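Local coordinates for protein-glutaminase (Chryseobacterium proteolyticum, PDB 2ZK9) that hydrolyses the side-chain amides of glutamine residues within proteins, probably by a papain-like cysteine mechanism, releasing ammonia and leaving glutamate, at residues P104-S109 / N119-T124. Residues are numbered along the deposited sequence; the frame is centred on the assembly and turned at random. Where two conformers were deposited one is given.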
loop_
_atom_site.group_PDB
_atom_site.type_symbol
_atom_site.label_atom_id
_atom_site.label_comp_id
_atom_site.label_asym_id
_atom_site.label_seq_id
_atom_site.Cartn_x
_atom_site.Cartn_y
_atom_site.Cartn_z
ATOM N N PRO A 104 -2.797 5.375 -1.237
ATOM C CA PRO A 104 -2.662 6.833 -1.038
ATOM C C PRO A 104 -1.265 7.365 -1.025
ATOM O O PRO A 104 -1.108 8.592 -1.028
ATOM C CB PRO A 104 -3.375 7.039 0.312
ATOM C CG PRO A 104 -4.371 5.950 0.408
ATOM C CD PRO A 104 -3.603 4.770 -0.155
ATOM N N SER A 105 -0.233 6.546 -0.990
ATOM C CA SER A 105 1.129 7.061 -1.162
ATOM C C SER A 105 1.402 7.548 -2.591
ATOM O O SER A 105 2.282 8.343 -2.772
ATOM C CB SER A 105 2.208 6.097 -0.685
ATOM O OG SER A 105 2.419 4.962 -1.545
ATOM N N LEU A 106 0.630 7.053 -3.548
ATOM C CA LEU A 106 0.751 7.419 -4.959
ATOM C C LEU A 106 -0.502 8.087 -5.502
ATOM O O LEU A 106 -0.383 8.841 -6.468
ATOM C CB LEU A 106 1.157 6.221 -5.807
ATOM C CG LEU A 106 2.534 5.643 -5.485
ATOM C CD1 LEU A 106 2.771 4.392 -6.332
ATOM C CD2 LEU A 106 3.629 6.655 -5.694
ATOM N N PHE A 107 -1.667 7.738 -5.018
ATOM C CA PHE A 107 -2.944 8.189 -5.511
ATOM C C PHE A 107 -3.811 8.565 -4.326
ATOM O O PHE A 107 -4.551 7.757 -3.741
ATOM C CB PHE A 107 -3.599 7.107 -6.380
ATOM C CG PHE A 107 -2.792 6.810 -7.601
ATOM C CD1 PHE A 107 -2.942 7.559 -8.740
ATOM C CD2 PHE A 107 -1.903 5.748 -7.606
ATOM C CE1 PHE A 107 -2.256 7.279 -9.894
ATOM C CE2 PHE A 107 -1.165 5.458 -8.730
ATOM C CZ PHE A 107 -1.371 6.193 -9.872
ATOM N N SER A 108 -3.759 9.821 -3.950
ATOM C CA SER A 108 -4.429 10.299 -2.755
ATOM C C SER A 108 -5.938 10.487 -2.862
ATOM O O SER A 108 -6.617 10.650 -1.844
ATOM C CB SER A 108 -3.838 11.686 -2.368
ATOM O OG SER A 108 -3.856 12.580 -3.471
ATOM N N SER A 109 -6.468 10.464 -4.091
ATOM C CA SER A 109 -7.852 10.844 -4.303
ATOM C C SER A 109 -8.821 9.688 -4.401
ATOM O O SER A 109 -10.011 9.922 -4.250
ATOM C CB SER A 109 -8.025 11.770 -5.524
ATOM O OG SER A 109 -7.414 13.027 -5.261
ATOM N N ASN A 119 2.133 1.891 -13.518
ATOM C CA ASN A 119 2.795 2.965 -14.285
ATOM C C ASN A 119 3.315 4.078 -13.371
ATOM O O ASN A 119 4.380 4.635 -13.699
ATOM C CB ASN A 119 1.803 3.462 -15.337
ATOM C CG ASN A 119 2.439 4.508 -16.225
ATOM O OD1 ASN A 119 2.050 5.676 -16.109
ATOM N ND2 ASN A 119 3.377 4.148 -17.050
ATOM N N ALA A 120 2.648 4.383 -12.257
ATOM C CA ALA A 120 3.165 5.354 -11.310
ATOM C C ALA A 120 4.385 4.879 -10.580
ATOM O O ALA A 120 5.080 5.696 -9.954
ATOM C CB ALA A 120 2.082 5.748 -10.321
ATOM N N CYS A 121 4.668 3.568 -10.616
ATOM C CA CYS A 121 5.889 3.006 -10.049
ATOM C C CYS A 121 7.063 3.019 -11.003
ATOM O O CYS A 121 8.149 2.582 -10.630
ATOM C CB CYS A 121 5.605 1.567 -9.595
ATOM S SG CYS A 121 4.397 1.414 -8.274
ATOM N N VAL A 122 6.847 3.507 -12.227
ATOM C CA VAL A 122 7.906 3.651 -13.216
ATOM C C VAL A 122 7.815 5.064 -13.793
ATOM O O VAL A 122 7.729 5.281 -15.002
ATOM C CB VAL A 122 7.883 2.541 -14.267
ATOM C CG1 VAL A 122 8.423 1.251 -13.615
ATOM C CG2 VAL A 122 6.516 2.338 -14.903
ATOM N N ASN A 123 7.867 6.056 -12.909
ATOM C CA ASN A 123 7.659 7.454 -13.239
ATOM C C ASN A 123 8.967 8.039 -13.777
ATOM O O ASN A 123 9.896 8.272 -13.003
ATOM C CB ASN A 123 7.153 8.180 -11.994
ATOM C CG ASN A 123 6.757 9.595 -12.289
ATOM O OD1 ASN A 123 7.259 10.237 -13.191
ATOM N ND2 ASN A 123 5.832 10.076 -11.463
ATOM N N THR A 124 9.022 8.300 -15.060
ATOM C CA THR A 124 10.261 8.788 -15.667
ATOM C C THR A 124 10.576 10.234 -15.407
ATOM O O THR A 124 11.673 10.677 -15.722
ATOM C CB THR A 124 10.216 8.507 -17.170
ATOM O OG1 THR A 124 9.075 9.137 -17.753
ATOM C CG2 THR A 124 10.199 7.008 -17.451
#
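Leu-106 and Phe-107 meet Ala-120 and Cys-121, where the chain leaves helix 114-120; the loop after strand 97-102 thus folds back on the end of the helix that follows it in the chain. The protein belongs to the glutaminase family, placed in peptidase clan CA, which suggests a papain-like fold. The contact is small, 141 Å² summed over both sides, and the evidence for its apolar character is that each close approach joins carbon to carbon or carbon to sulfur.

Backbone bonds set the course of 119-124. Val-122 N donates to Asn-119 O at 3.1 Å, a type I turn with Ala-120 and Cys-121 at its corners (phi -87° and psi -1° at Cys-121). Backbone bonds from Cys-121 and Asn-123 to Lys-70 place this segment beside strand 69-72.

The aromatic part comes from Phe-107. CG lies anti to the carbonyl carbon (chi1 -63°), and from there the ring extends toward Ala-120, where CZ comes 3.5 Å and CE2 3.6 Å from Ala-120 CB. The methyl thus sits against the far end of the ring, which it meets obliquely.

The aliphatic part belongs to Leu-106, whose CB points toward 119-124. Trp-117, one turn earlier in helix 114-120, touches both Leu-106 and Phe-107, and His-83 of strand 82-91 touches Leu-106 and Cys-121. The CD1 branch of Leu-106 does the touching: it lies 3.9 Å from Cys-121 SG and, more loosely, 4.3 Å from Ala-120 CB.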